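Local atomic coordinates of lipoprotein (Clostridium difficile, PDB entry 4OTE), a protein that probably binds methionine outside the membrane as the substrate-binding lipoprotein of an uptake system. Residues Y121-I125 with Y189-I193; D104-I108 with D165-F170; E99-G103 with P146-Q150. All coordinates share one frame; numbering follows the deposited sequence. Where two conformers were deposited one is given.

Interaction 1: residues Y121-I125 with Y189-I193; sequences YLESI and YTAPI
With CG anti to the carbonyl carbon (chi1 -67°), the ring of Tyr-121 leaves its helix toward the strand end, while Tyr-189, turned with CG anti to the backbone N (chi1 167°), reaches back toward the helix. The two side chains therefore cross at about a right angle, and the phenol oxygen Tyr-189 OH lies 3.7 Å from Tyr-121 CB, beside the root of the other ring. Further out, the methyl of Ala-191 sits over one face of the Tyr-121 ring. Its CB is 3.7 Å from the ring centroid and 18° off the normal, a CH-pi contact displaced toward the rim, with Ala-191 CB 3.5 Å from Tyr-121 CZ. A methyl suits this place because it lets the backbone come down close to a flat ring. Pro-192 extends the apolar cover, its CD 3.9 Å from Tyr-121 CE1.

The contact lays the C-terminal end of helix 112-124 against edge strand 187-190, and the loop that follows it, in the five-stranded sheet of this alpha/beta periplasmic-binding-protein fold. Tyr-189 also packs on Leu-89 of the adjacent strand 88-90 and on Phe-170 of strand 168-171 beyond it.

Ile-125, the first residue beyond the helix, brings its branch methyl CG2 to 3.6 Å from Tyr-189 CE1. Ser-124 OG donates to Tyr-121 O (2.7 Å), a carbonyl that also receives Ile-125 N. Ser-124 OG in turn accepts from a water 2.9 Å away. That water lies in the plane of the Tyr-189 ring, at its edge, and is 2.6 Å from Tyr-189 OH, bridging the two hydroxyls.

Interaction 2: residues D104-I108 with D165-F170; sequences DTIAI and DVTAAF
Ala-107 and Ala-169 point to one face of the sheet and meet methyl to methyl, CB to CB 3.7 Å apart, while Ile-106 and Ala-168 point to the opposite face. The small methyls suit a face on which Ile-159 and Leu-163 pack directly against Ala-169. On the other side, Ile-106 CG2 approaches Phe-170 CD2 at 4.4 Å, and both side chains lie beneath Leu-122 of helix 112-124, where bulky apolar groups fill the helix-sheet interface.

Where the strands begin, two threonines, Thr-105 and Thr-167, turn their hydroxyls to the backbone. Thr-167, with OG1 beside its own backbone N (chi1 -52°), turns that oxygen to Thr-105 N and accepts a 3.1 Å bond, 152° at the hydrogen. The side chain of Asp-104 crosses that of Thr-167 at about a right angle, its CB 3.3 Å from Thr-167 OG1, and its carboxylate forms a salt bridge with Lys-101. Thr-105 OG1 sits over Val-166, 3.2 Å from Val-166 CA, and takes a weak bond from Thr-167 N. Thr-105 O is gripped twice, by Ala-168 N and, less straight, by Thr-167 N (3.0 Å).

Beyond this, regular parallel bonding takes over: Ala-107 N donates to Ala-168 O in the carbonyl plane, and Phe-170 N reaches Ala-107 O at 3.2 Å. Strand 105-109 is an interior strand, between 150-154 and 168-171, of a sheet in which antiparallel strand 88-90 is inserted between 168-171 and 187-190, as in type II periplasmic-binding-protein domains.

Interaction 3: residues E99-G103 with P146-Q150; sequences EFKKG and PKGIQ. With ZN (zinc ion), chain E.
Lys-102 and Pro-146 make the shorter of two hydrogen bonds here. The lysine chain starts off away from the other loop but bends at chi2 (78°), which returns NZ to Pro-146 O at 2.7 Å, almost head-on to the carbonyl. A long flexible side chain suits this reach. The second bond, Gly-103 N to Gly-148 O at 3.3 Å, comes from above the carbonyl plane, 40° out of it. Both glycines have positive phi, a backbone shape that residue readily adopts.

The backbones also approach closely: a CA-H...O contact runs from Lys-102 CA to Lys-147 O, 3.2 Å away, and probably offsets the approach of two carbonyl acceptors, Lys-101 O and Lys-147 O. The extended chain of Lys-147 makes another close C-H to oxygen approach, its CD 3.1 Å from Phe-100 O.

Among apolar contacts, Phe-100 and Ile-149 cross at about a right angle, with CD1 of each 4.0 Å from the other. Both also lean on Ile-106, so large hydrophobic residues suit these inward positions.

Metal binding lies apart from the joint: Glu-99 OE2 is 1.8 Å from a zinc ion, short for such a bond, and one further ligand atom comes from elsewhere in the structure, while OE1 accepts from Lys-95 N. The two loops lead into strands 105-109 and 150-154, and their joining sets the starts of these adjacent parallel strands side by side in the sheet of this periplasmic-binding-protein domain.

Overall arrangement
From the N terminus the chain first supplies 99-103, 104-108 and 121-125, and then their partners 146-150, 165-170 and 189-193 in the same order. Interaction 3 therefore closes its loop first, interaction 2 next and interaction 1 last; each pair crosses and none nests. Strand 105-109 runs into helix 112-124 and, after a long loop, 150-154, a parallel beta-alpha-beta crossover. Interaction 3 joins the sheet of interaction 2 at Gln-150, whose backbone bonds to Asp-104 and Ile-106, and Phe-100 packs on Thr-167 and Ala-168. Interactions 2 and 1 meet under the helix, where Tyr-121 CB packs against the Phe-170 ring. Interactions 1 and 3 do not touch, with centres about 17 Å apart.

Interaction 1: residues Y121-I125 with Y189-I193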
# COMPACT_ATOMS: atom_id res chain seq x y z
N TYR A 121 -13.81 -6.81 2.37
CA TYR A 121 -13.86 -6.89 0.91
C TYR A 121 -14.56 -8.19 0.51
O TYR A 121 -15.46 -8.17 -0.33
CB TYR A 121 -12.46 -6.84 0.28
CG TYR A 121 -11.71 -5.53 0.41
CD1 TYR A 121 -12.36 -4.30 0.31
CD2 TYR A 121 -10.33 -5.52 0.60
CE1 TYR A 121 -11.66 -3.11 0.42
CE2 TYR A 121 -9.62 -4.33 0.72
CZ TYR A 121 -10.29 -3.13 0.62
OH TYR A 121 -9.58 -1.94 0.73
N LEU A 122 -14.16 -9.30 1.13
CA LEU A 122 -14.77 -10.60 0.85
C LEU A 122 -16.26 -10.63 1.21
O LEU A 122 -17.05 -11.31 0.53
CB LEU A 122 -14.02 -11.71 1.59
CG LEU A 122 -12.58 -11.96 1.12
CD1 LEU A 122 -11.90 -12.98 2.02
CD2 LEU A 122 -12.53 -12.42 -0.33
N GLU A 123 -16.65 -9.89 2.25
CA GLU A 123 -18.06 -9.72 2.60
C GLU A 123 -18.81 -8.99 1.49
O GLU A 123 -19.90 -9.40 1.09
CB GLU A 123 -18.21 -8.96 3.92
CG GLU A 123 -19.65 -8.68 4.32
CD GLU A 123 -19.76 -8.08 5.71
OE1 GLU A 123 -18.97 -7.17 6.03
OE2 GLU A 123 -20.65 -8.51 6.48
N SER A 124 -18.23 -7.90 1.00
CA SER A 124 -18.89 -7.05 -0.00
C SER A 124 -19.14 -7.77 -1.33
O SER A 124 -19.99 -7.35 -2.11
CB SER A 124 -18.10 -5.76 -0.23
OG SER A 124 -16.93 -6.01 -0.99
N ILE A 125 -18.39 -8.85 -1.60
CA ILE A 125 -18.64 -9.69 -2.77
C ILE A 125 -19.45 -10.96 -2.44
O ILE A 125 -19.53 -11.88 -3.25
CB ILE A 125 -17.33 -10.07 -3.50
CG1 ILE A 125 -16.42 -10.94 -2.61
CG2 ILE A 125 -16.60 -8.82 -3.95
CD1 ILE A 125 -15.16 -11.40 -3.30
N TYR A 189 -9.74 -10.12 -8.31
CA TYR A 189 -10.55 -9.10 -7.67
C TYR A 189 -9.67 -7.93 -7.28
O TYR A 189 -8.57 -8.12 -6.75
CB TYR A 189 -11.25 -9.66 -6.42
CG TYR A 189 -11.86 -8.60 -5.53
CD1 TYR A 189 -13.10 -8.05 -5.81
CD2 TYR A 189 -11.18 -8.15 -4.40
CE1 TYR A 189 -13.66 -7.07 -5.00
CE2 TYR A 189 -11.72 -7.17 -3.58
CZ TYR A 189 -12.96 -6.64 -3.88
OH TYR A 189 -13.50 -5.67 -3.07
N THR A 190 -10.14 -6.72 -7.58
CA THR A 190 -9.48 -5.50 -7.17
C THR A 190 -10.43 -4.74 -6.25
O THR A 190 -11.63 -4.66 -6.52
CB THR A 190 -9.14 -4.62 -8.38
OG1 THR A 190 -8.43 -5.40 -9.35
CG2 THR A 190 -8.27 -3.43 -7.97
N ALA A 191 -9.90 -4.21 -5.15
CA ALA A 191 -10.71 -3.50 -4.16
C ALA A 191 -11.20 -2.16 -4.71
O ALA A 191 -10.58 -1.60 -5.61
CB ALA A 191 -9.93 -3.30 -2.88
N PRO A 192 -12.31 -1.65 -4.17
CA PRO A 192 -12.82 -0.37 -4.68
C PRO A 192 -11.85 0.77 -4.43
O PRO A 192 -11.05 0.70 -3.50
CB PRO A 192 -14.12 -0.15 -3.89
CG PRO A 192 -14.41 -1.43 -3.19
CD PRO A 192 -13.10 -2.13 -3.02
N ILE A 193 -11.92 1.81 -5.26
CA ILE A 193 -11.12 3.01 -5.04
C ILE A 193 -11.63 3.72 -3.80
O ILE A 193 -12.82 4.01 -3.69
CB ILE A 193 -11.17 3.99 -6.23
CG1 ILE A 193 -10.79 3.30 -7.54
CG2 ILE A 193 -10.28 5.20 -5.95
CD1 ILE A 193 -9.52 2.49 -7.48
O HOH W 1 -15.92 -4.77 -3.38

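Interaction 2: residues D104-I108 with D165-F170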
# COMPACT_ATOMS: atom_id res chain seq x y z
N ASP A 104 -11.13 -24.34 0.29
CA ASP A 104 -10.21 -23.37 -0.31
C ASP A 104 -9.62 -22.44 0.76
O ASP A 104 -10.28 -22.10 1.74
CB ASP A 104 -10.91 -22.53 -1.39
CG ASP A 104 -11.15 -23.31 -2.68
OD1 ASP A 104 -10.79 -24.50 -2.76
OD2 ASP A 104 -11.71 -22.72 -3.63
N THR A 105 -8.37 -22.04 0.54
CA THR A 105 -7.63 -21.23 1.49
C THR A 105 -7.28 -19.86 0.90
O THR A 105 -6.83 -19.77 -0.24
CB THR A 105 -6.33 -21.93 1.93
OG1 THR A 105 -5.51 -22.17 0.77
CG2 THR A 105 -6.64 -23.26 2.60
N ILE A 106 -7.49 -18.80 1.68
CA ILE A 106 -7.06 -17.46 1.31
C ILE A 106 -5.96 -16.99 2.27
O ILE A 106 -6.15 -16.99 3.49
CB ILE A 106 -8.23 -16.45 1.31
CG1 ILE A 106 -9.27 -16.86 0.25
CG2 ILE A 106 -7.73 -15.04 1.02
CD1 ILE A 106 -10.49 -15.96 0.19
N ALA A 107 -4.81 -16.61 1.72
CA ALA A 107 -3.72 -16.04 2.50
C ALA A 107 -3.98 -14.55 2.73
O ALA A 107 -4.31 -13.82 1.80
CB ALA A 107 -2.38 -16.24 1.81
N ILE A 108 -3.82 -14.12 3.98
CA ILE A 108 -4.07 -12.73 4.39
C ILE A 108 -2.96 -12.26 5.34
O ILE A 108 -2.36 -13.07 6.06
CB ILE A 108 -5.44 -12.61 5.10
CG1 ILE A 108 -6.57 -13.02 4.14
CG2 ILE A 108 -5.70 -11.19 5.58
CD1 ILE A 108 -7.93 -12.51 4.57
N ASP A 165 0.67 -22.63 -2.79
CA ASP A 165 0.18 -23.50 -1.72
C ASP A 165 -1.21 -23.11 -1.20
O ASP A 165 -1.75 -23.79 -0.33
CB ASP A 165 1.17 -23.51 -0.56
CG ASP A 165 2.60 -23.75 -1.01
OD1 ASP A 165 2.82 -24.61 -1.89
OD2 ASP A 165 3.51 -23.07 -0.49
N VAL A 166 -1.78 -22.03 -1.72
CA VAL A 166 -3.12 -21.57 -1.33
C VAL A 166 -3.98 -21.33 -2.57
O VAL A 166 -3.47 -21.34 -3.68
CB VAL A 166 -3.07 -20.28 -0.47
CG1 VAL A 166 -2.23 -20.50 0.78
CG2 VAL A 166 -2.55 -19.09 -1.28
N THR A 167 -5.28 -21.13 -2.37
CA THR A 167 -6.20 -20.90 -3.49
C THR A 167 -6.05 -19.49 -4.04
O THR A 167 -5.97 -19.31 -5.24
CB THR A 167 -7.67 -21.13 -3.09
OG1 THR A 167 -7.82 -22.40 -2.46
CG2 THR A 167 -8.58 -21.07 -4.32
N ALA A 168 -6.04 -18.51 -3.14
CA ALA A 168 -5.87 -17.10 -3.50
C ALA A 168 -5.19 -16.33 -2.37
O ALA A 168 -5.11 -16.83 -1.25
CB ALA A 168 -7.21 -16.48 -3.83
N ALA A 169 -4.71 -15.12 -2.67
CA ALA A 169 -4.05 -14.29 -1.66
C ALA A 169 -4.19 -12.79 -1.95
O ALA A 169 -4.07 -12.36 -3.10
CB ALA A 169 -2.58 -14.66 -1.57
N PHE A 170 -4.46 -12.02 -0.90
CA PHE A 170 -4.45 -10.55 -0.97
C PHE A 170 -3.01 -10.05 -0.83
O PHE A 170 -2.35 -10.33 0.17
CB PHE A 170 -5.30 -9.93 0.15
CG PHE A 170 -6.77 -9.84 -0.17
CD1 PHE A 170 -7.23 -8.93 -1.12
CD2 PHE A 170 -7.69 -10.62 0.51
CE1 PHE A 170 -8.58 -8.83 -1.40
CE2 PHE A 170 -9.05 -10.52 0.22
CZ PHE A 170 -9.49 -9.63 -0.73

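Interaction 3: residues E99-G103 with P146-Q150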
# COMPACT_ATOMS: atom_id res chain seq x y z
N GLU A 99 -15.42 -19.20 -8.42
CA GLU A 99 -14.90 -20.57 -8.42
C GLU A 99 -14.44 -21.07 -7.04
O GLU A 99 -13.96 -22.20 -6.93
CB GLU A 99 -13.76 -20.70 -9.43
CG GLU A 99 -14.20 -20.39 -10.86
CD GLU A 99 -13.10 -20.62 -11.89
OE1 GLU A 99 -12.07 -19.92 -11.83
OE2 GLU A 99 -13.29 -21.48 -12.77
N PHE A 100 -14.58 -20.24 -6.00
CA PHE A 100 -14.27 -20.69 -4.63
C PHE A 100 -15.20 -21.83 -4.22
O PHE A 100 -16.38 -21.84 -4.56
CB PHE A 100 -14.37 -19.53 -3.62
CG PHE A 100 -13.14 -18.66 -3.56
CD1 PHE A 100 -11.90 -19.19 -3.24
CD2 PHE A 100 -13.23 -17.29 -3.83
CE1 PHE A 100 -10.77 -18.39 -3.19
CE2 PHE A 100 -12.10 -16.49 -3.78
CZ PHE A 100 -10.87 -17.03 -3.45
N LYS A 101 -14.65 -22.80 -3.49
CA LYS A 101 -15.40 -23.97 -3.03
C LYS A 101 -14.94 -24.37 -1.62
O LYS A 101 -13.99 -23.79 -1.09
CB LYS A 101 -15.21 -25.15 -4.00
CG LYS A 101 -13.76 -25.45 -4.35
CD LYS A 101 -13.52 -26.94 -4.54
CE LYS A 101 -12.17 -27.24 -5.17
NZ LYS A 101 -11.03 -26.51 -4.54
N LYS A 102 -15.62 -25.35 -1.03
CA LYS A 102 -15.25 -25.87 0.30
C LYS A 102 -13.78 -26.27 0.38
O LYS A 102 -13.26 -26.92 -0.53
CB LYS A 102 -16.12 -27.08 0.69
CG LYS A 102 -17.15 -26.81 1.78
CD LYS A 102 -18.37 -26.07 1.26
CE LYS A 102 -19.46 -26.00 2.32
NZ LYS A 102 -20.76 -25.53 1.76
N GLY A 103 -13.13 -25.87 1.46
CA GLY A 103 -11.73 -26.23 1.70
C GLY A 103 -10.72 -25.22 1.20
O GLY A 103 -9.57 -25.23 1.64
N PRO A 146 -20.46 -19.66 3.66
CA PRO A 146 -21.06 -20.71 2.82
C PRO A 146 -20.05 -21.71 2.24
O PRO A 146 -20.27 -22.91 2.34
CB PRO A 146 -21.73 -19.92 1.67
CG PRO A 146 -21.23 -18.52 1.79
CD PRO A 146 -20.91 -18.32 3.24
N LYS A 147 -18.96 -21.20 1.68
CA LYS A 147 -18.01 -22.04 0.95
C LYS A 147 -16.82 -22.50 1.79
O LYS A 147 -15.78 -22.87 1.24
CB LYS A 147 -17.54 -21.30 -0.30
CG LYS A 147 -18.68 -20.68 -1.07
CD LYS A 147 -18.39 -20.57 -2.55
CE LYS A 147 -19.64 -20.17 -3.32
NZ LYS A 147 -19.29 -19.53 -4.61
N GLY A 148 -16.97 -22.50 3.12
CA GLY A 148 -15.95 -23.02 4.03
C GLY A 148 -14.54 -22.56 3.70
O GLY A 148 -13.63 -23.38 3.56
N ILE A 149 -14.37 -21.25 3.58
CA ILE A 149 -13.07 -20.66 3.27
C ILE A 149 -12.21 -20.60 4.53
O ILE A 149 -12.65 -20.06 5.55
CB ILE A 149 -13.21 -19.24 2.69
CG1 ILE A 149 -14.06 -19.25 1.41
CG2 ILE A 149 -11.85 -18.61 2.43
CD1 ILE A 149 -13.49 -20.11 0.29
N GLN A 150 -11.00 -21.14 4.44
CA GLN A 150 -10.05 -21.08 5.54
C GLN A 150 -9.06 -19.95 5.28
O GLN A 150 -8.73 -19.67 4.12
CB GLN A 150 -9.29 -22.41 5.69
CG GLN A 150 -10.16 -23.64 5.49
CD GLN A 150 -9.47 -24.93 5.90
OE1 GLN A 150 -8.75 -24.98 6.90
NE2 GLN A 150 -9.68 -25.99 5.12
ZN ZN E . -12.22 -21.25 -14.25